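Local coordinates for protein DUF199/WhiA (PDB 3HYI), which probably acts in cell division and chromosome segregation, binding DNA through a helix-turn-helix domain joined to a degenerate LAGLIDADG homing endonuclease domain, at residues 31-35 / 61-66; 118-123 / 134-138. One frame throughout, in Å; residues are numbered along the deposited sequence.

Contacts 1 and 2 belong to the two halves of the degenerate LAGLIDADG homing endonuclease domain, and their centres lie about 14 Å apart. In contact 1 the first LAGLIDADG-like helix, 25-39, packs on helix 56-68; in contact 2 the second, 108-122, ends against strand 134-138. The contacts meet where these two helices pair: Gly-34 O lies 3.5 Å from Leu-118 CD2, and Phe-35 CD1 is 3.6 Å from Ser-121 CB. A further touch, Arg-61 CG to Leu-120 CD1 at 3.5 Å, ties helix 56-68 to the other half. Both contacts are buried and lie within this domain, whereas the predicted helix-turn-helix motif comes later in the chain.

Contact 1: 31-35 / 61-66; sequences ELLGF and RLLNLM
Leu-32 and Leu-65, with CA atoms 7.0 Å apart, mark the nearest backbone approach of two helix segments whose axes pass at 10.7 Å and run at 135° to each other. At one end Arg-61 grips the carboxylate of Glu-31 side-on with two nitrogens: NE reaches OE1 at 2.9 Å and NH2 reaches OE2 at 3.2 Å, both on the syn side. Carboxylate and guanidinium are nearly coplanar, their planes 27° apart. Glu-31 meets its partner with a fully extended chain, CG anti to the backbone N, while Arg-61 bends at chi2 (65°). Leu-65 packs against this pair, CD2 lying 3.7 Å from Glu-31 CD and CD1 over one face of the guanidinium. Arg-116 makes a second salt bridge to Glu-31 OE2, and Arg-61 NH1 is bound by the carbonyls of Val-18 and Val-20. Helix 25-39 carries the first LAGLIDADG-like motif, and helix 56-68 lies beside it on the same sheet of this half-domain, where Phe-51 of strand 48-53 touches Leu-32, Phe-35 and Leu-62. A methionine in place of Arg-61 would probably deprive the buried Glu-31 carboxylate of its two-nitrogen grip, leave more of its charge to Arg-116 and strip the Val-18 and Val-20 carbonyls of a donor. Beyond the salt bridge the packing is apolar. Leu-62 covers one face of the Phe-35 ring, its CB 4.0 Å from CE1, and sends CD1 on to within 3.5 Å of Leu-32 CD1. Leu-65 CD2 comes obliquely to the ring at CE2, and Met-66 SD approaches Leu-32 CD2 at 4.3 Å.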
loop_
_atom_site.group_PDB
_atom_site.type_symbol
_atom_site.label_atom_id
_atom_site.label_comp_id
_atom_site.label_asym_id
_atom_site.label_seq_id
_atom_site.Cartn_x
_atom_site.Cartn_y
_atom_site.Cartn_z
ATOM N N GLU A 31 2.710 -26.119 12.695
ATOM C CA GLU A 31 3.601 -25.047 12.237
ATOM C C GLU A 31 4.832 -25.594 11.516
ATOM O O GLU A 31 5.278 -25.012 10.528
ATOM C CB GLU A 31 4.035 -24.144 13.392
ATOM C CG GLU A 31 4.953 -23.006 12.947
ATOM C CD GLU A 31 5.307 -22.053 14.059
ATOM O OE1 GLU A 31 6.194 -21.206 13.836
ATOM O OE2 GLU A 31 4.712 -22.148 15.152
ATOM N N LEU A 32 5.380 -26.698 12.018
ATOM C CA LEU A 32 6.504 -27.371 11.365
ATOM C C LEU A 32 6.112 -27.843 9.966
ATOM O O LEU A 32 6.883 -27.696 9.021
ATOM C CB LEU A 32 6.988 -28.555 12.204
ATOM C CG LEU A 32 8.221 -29.306 11.684
ATOM C CD1 LEU A 32 9.450 -28.399 11.666
ATOM C CD2 LEU A 32 8.480 -30.555 12.519
ATOM N N LEU A 33 4.908 -28.397 9.840
ATOM C CA LEU A 33 4.385 -28.826 8.543
ATOM C C LEU A 33 4.337 -27.656 7.563
ATOM O O LEU A 33 4.601 -27.831 6.374
ATOM C CB LEU A 33 2.991 -29.445 8.695
ATOM C CG LEU A 33 2.415 -30.118 7.444
ATOM C CD1 LEU A 33 3.186 -31.395 7.117
ATOM C CD2 LEU A 33 0.930 -30.408 7.623
ATOM N N GLY A 34 4.006 -26.468 8.072
ATOM C CA GLY A 34 4.055 -25.237 7.286
ATOM C C GLY A 34 5.443 -24.971 6.731
ATOM O O GLY A 34 5.595 -24.654 5.553
ATOM N N PHE A 35 6.453 -25.100 7.591
ATOM C CA PHE A 35 7.859 -25.026 7.176
ATOM C C PHE A 35 8.185 -26.106 6.146
ATOM O O PHE A 35 8.812 -25.826 5.121
ATOM C CB PHE A 35 8.795 -25.199 8.381
ATOM C CG PHE A 35 9.093 -23.925 9.128
ATOM C CD1 PHE A 35 10.224 -23.177 8.824
ATOM C CD2 PHE A 35 8.271 -23.498 10.163
ATOM C CE1 PHE A 35 10.518 -22.006 9.525
ATOM C CE2 PHE A 35 8.558 -22.330 10.869
ATOM C CZ PHE A 35 9.685 -21.584 10.548
ATOM N N ARG A 61 13.064 -19.784 14.548
ATOM C CA ARG A 61 11.775 -20.378 14.881
ATOM C C ARG A 61 11.792 -21.885 14.651
ATOM O O ARG A 61 11.288 -22.645 15.478
ATOM C CB ARG A 61 10.651 -19.742 14.056
ATOM C CG ARG A 61 9.254 -20.216 14.434
ATOM C CD ARG A 61 8.890 -19.784 15.840
ATOM N NE ARG A 61 7.534 -20.177 16.210
ATOM C CZ ARG A 61 7.019 -20.066 17.429
ATOM N NH1 ARG A 61 7.750 -19.573 18.422
ATOM N NH2 ARG A 61 5.773 -20.461 17.657
ATOM N N LEU A 62 12.365 -22.304 13.526
ATOM C CA LEU A 62 12.485 -23.724 13.202
ATOM C C LEU A 62 13.277 -24.462 14.274
ATOM O O LEU A 62 12.913 -25.573 14.661
ATOM C CB LEU A 62 13.153 -23.915 11.837
ATOM C CG LEU A 62 13.289 -25.349 11.320
ATOM C CD1 LEU A 62 11.922 -26.002 11.155
ATOM C CD2 LEU A 62 14.074 -25.387 10.011
ATOM N N LEU A 63 14.356 -23.844 14.748
ATOM C CA LEU A 63 15.167 -24.439 15.808
ATOM C C LEU A 63 14.386 -24.543 17.113
ATOM O O LEU A 63 14.504 -25.539 17.829
ATOM C CB LEU A 63 16.463 -23.648 16.029
ATOM C CG LEU A 63 17.514 -23.691 14.915
ATOM C CD1 LEU A 63 18.775 -22.942 15.356
ATOM C CD2 LEU A 63 17.857 -25.114 14.502
ATOM N N ASN A 64 13.587 -23.523 17.417
ATOM C CA ASN A 64 12.758 -23.542 18.624
ATOM C C ASN A 64 11.658 -24.610 18.578
ATOM O O ASN A 64 11.322 -25.202 19.607
ATOM C CB ASN A 64 12.142 -22.167 18.883
ATOM C CG ASN A 64 13.181 -21.111 19.255
ATOM O OD1 ASN A 64 14.324 -21.426 19.587
ATOM N ND2 ASN A 64 12.773 -19.845 19.209
ATOM N N LEU A 65 11.100 -24.849 17.394
ATOM C CA LEU A 65 10.098 -25.907 17.208
ATOM C C LEU A 65 10.705 -27.289 17.418
ATOM O O LEU A 65 10.125 -28.134 18.103
ATOM C CB LEU A 65 9.477 -25.826 15.806
ATOM C CG LEU A 65 8.192 -25.007 15.613
ATOM C CD1 LEU A 65 7.996 -23.981 16.700
ATOM C CD2 LEU A 65 8.211 -24.334 14.246
ATOM N N MET A 66 11.873 -27.512 16.821
ATOM C CA MET A 66 12.597 -28.778 16.973
ATOM C C MET A 66 13.036 -29.028 18.417
ATOM O O MET A 66 13.100 -30.175 18.863
ATOM C CB MET A 66 13.815 -28.809 16.045
ATOM C CG MET A 66 13.464 -28.878 14.566
ATOM S SD MET A 66 12.474 -30.323 14.126
ATOM C CE MET A 66 13.744 -31.581 14.012
#

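Contact 2: 118-123 / 134-138; sequences LFLSGG and LEINL
Phe-119 and Leu-134 cross at about a right angle, the ring atom CE2 lying 3.7 Å from Leu-134 CD1. Phe-119 holds its CG anti to the backbone N (chi1 178°), which carries the ring away from the helix toward the start of the strand. The leucine branch approaches the ring obliquely. Two residues along the strand from Leu-134, Ile-136 sets CG1 beside its backbone N and CG2 anti to it (chi1 -74°), and extends to CD1; Leu-118 CB packs against two methyls of Ile-136, 4.1 Å from CG2 and as far from CD1. Where the helix ends, Gly-123 pairs with Ile-136 as an antiparallel non-hydrogen-bonded pair, and with no side chain in the way its CA comes within 3.1 Å of Glu-135 O. Asn-137 N gives a 3.3 Å hydrogen bond to Gly-122 O, arriving from well above the carbonyl plane. The Asn-137 amide turns back along the strand, and ND2 donates to Glu-135 OE2 at 3.1 Å; the stronger partner of that carboxylate is Lys-169, bridged to OE1. The two glycines close the second LAGLIDADG-like motif, Gly-122 probably standing where active relatives carry a metal-binding acid. Helix 108-122 thus leads directly into edge strand 123-125, with helix 25-39 packed on Leu-118 and Ser-121, helix 175-184 on Leu-134 and Ile-136, and strand 168-172 hydrogen-bonded along 134-138.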
loop_
_atom_site.group_PDB
_atom_site.type_symbol
_atom_site.label_atom_id
_atom_site.label_comp_id
_atom_site.label_asym_id
_atom_site.label_seq_id
_atom_site.Cartn_x
_atom_site.Cartn_y
_atom_site.Cartn_z
ATOM N N LEU A 118 4.082 -21.363 7.206
ATOM C CA LEU A 118 4.086 -21.015 5.779
ATOM C C LEU A 118 4.680 -19.631 5.526
ATOM O O LEU A 118 5.475 -19.445 4.605
ATOM C CB LEU A 118 2.664 -21.056 5.205
ATOM C CG LEU A 118 2.042 -22.418 4.885
ATOM C CD1 LEU A 118 0.639 -22.227 4.322
ATOM C CD2 LEU A 118 2.909 -23.207 3.904
ATOM N N PHE A 119 4.278 -18.670 6.351
ATOM C CA PHE A 119 4.692 -17.283 6.204
ATOM C C PHE A 119 6.156 -17.060 6.568
ATOM O O PHE A 119 6.885 -16.383 5.840
ATOM C CB PHE A 119 3.812 -16.382 7.072
ATOM C CG PHE A 119 4.195 -14.934 7.019
ATOM C CD1 PHE A 119 4.945 -14.363 8.038
ATOM C CD2 PHE A 119 3.822 -14.146 5.941
ATOM C CE1 PHE A 119 5.301 -13.031 7.992
ATOM C CE2 PHE A 119 4.179 -12.805 5.885
ATOM C CZ PHE A 119 4.918 -12.247 6.912
ATOM N N LEU A 120 6.574 -17.609 7.706
ATOM C CA LEU A 120 7.959 -17.478 8.151
ATOM C C LEU A 120 8.928 -18.044 7.119
ATOM O O LEU A 120 9.903 -17.388 6.751
ATOM C CB LEU A 120 8.172 -18.175 9.503
ATOM C CG LEU A 120 7.791 -17.376 10.754
ATOM C CD1 LEU A 120 7.757 -18.287 11.956
ATOM C CD2 LEU A 120 8.752 -16.207 10.993
ATOM N N SER A 121 8.643 -19.253 6.645
ATOM C CA SER A 121 9.564 -19.980 5.774
ATOM C C SER A 121 9.568 -19.456 4.334
ATOM O O SER A 121 10.629 -19.154 3.787
ATOM C CB SER A 121 9.241 -21.484 5.789
ATOM O OG SER A 121 7.923 -21.746 5.334
ATOM N N GLY A 122 8.387 -19.351 3.728
ATOM C CA GLY A 122 8.278 -18.986 2.314
ATOM C C GLY A 122 7.477 -17.735 2.000
ATOM O O GLY A 122 7.286 -17.401 0.828
ATOM N N GLY A 123 7.009 -17.038 3.032
ATOM C CA GLY A 123 6.183 -15.848 2.843
ATOM C C GLY A 123 6.965 -14.555 2.957
ATOM O O GLY A 123 8.121 -14.549 3.364
ATOM N N LEU A 134 0.986 -9.045 0.946
ATOM C CA LEU A 134 1.497 -10.136 1.757
ATOM C C LEU A 134 1.360 -11.398 0.923
ATOM O O LEU A 134 0.284 -11.669 0.385
ATOM C CB LEU A 134 0.710 -10.256 3.063
ATOM C CG LEU A 134 1.215 -11.331 4.034
ATOM C CD1 LEU A 134 0.970 -10.922 5.483
ATOM C CD2 LEU A 134 0.583 -12.690 3.734
ATOM N N GLU A 135 2.446 -12.156 0.800
ATOM C CA GLU A 135 2.457 -13.333 -0.064
ATOM C C GLU A 135 2.933 -14.586 0.653
ATOM O O GLU A 135 3.656 -14.509 1.640
ATOM C CB GLU A 135 3.327 -13.086 -1.304
ATOM C CG GLU A 135 4.785 -12.777 -1.001
ATOM C CD GLU A 135 5.630 -12.675 -2.253
ATOM O OE1 GLU A 135 5.187 -12.024 -3.220
ATOM O OE2 GLU A 135 6.745 -13.242 -2.265
ATOM N N ILE A 136 2.499 -15.735 0.141
ATOM C CA ILE A 136 3.002 -17.036 0.565
ATOM C C ILE A 136 3.328 -17.858 -0.680
ATOM O O ILE A 136 2.455 -18.114 -1.511
ATOM C CB ILE A 136 1.973 -17.789 1.432
ATOM C CG1 ILE A 136 1.905 -17.172 2.830
ATOM C CG2 ILE A 136 2.339 -19.263 1.547
ATOM C CD1 ILE A 136 0.784 -17.736 3.683
ATOM N N ASN A 137 4.592 -18.249 -0.808
ATOM C CA ASN A 137 5.041 -19.075 -1.922
ATOM C C ASN A 137 4.926 -20.554 -1.575
ATOM O O ASN A 137 5.278 -20.962 -0.467
ATOM C CB ASN A 137 6.485 -18.739 -2.294
ATOM C CG ASN A 137 6.607 -17.418 -3.023
ATOM O OD1 ASN A 137 7.017 -17.375 -4.184
ATOM N ND2 ASN A 137 6.246 -16.331 -2.348
ATOM N N LEU A 138 4.431 -21.351 -2.520
ATOM C CA LEU A 138 4.226 -22.785 -2.296
ATOM C C LEU A 138 4.259 -23.553 -3.615
ATOM O O LEU A 138 3.709 -23.094 -4.618
ATOM C CB LEU A 138 2.882 -23.024 -1.598
ATOM C CG LEU A 138 2.800 -24.293 -0.744
#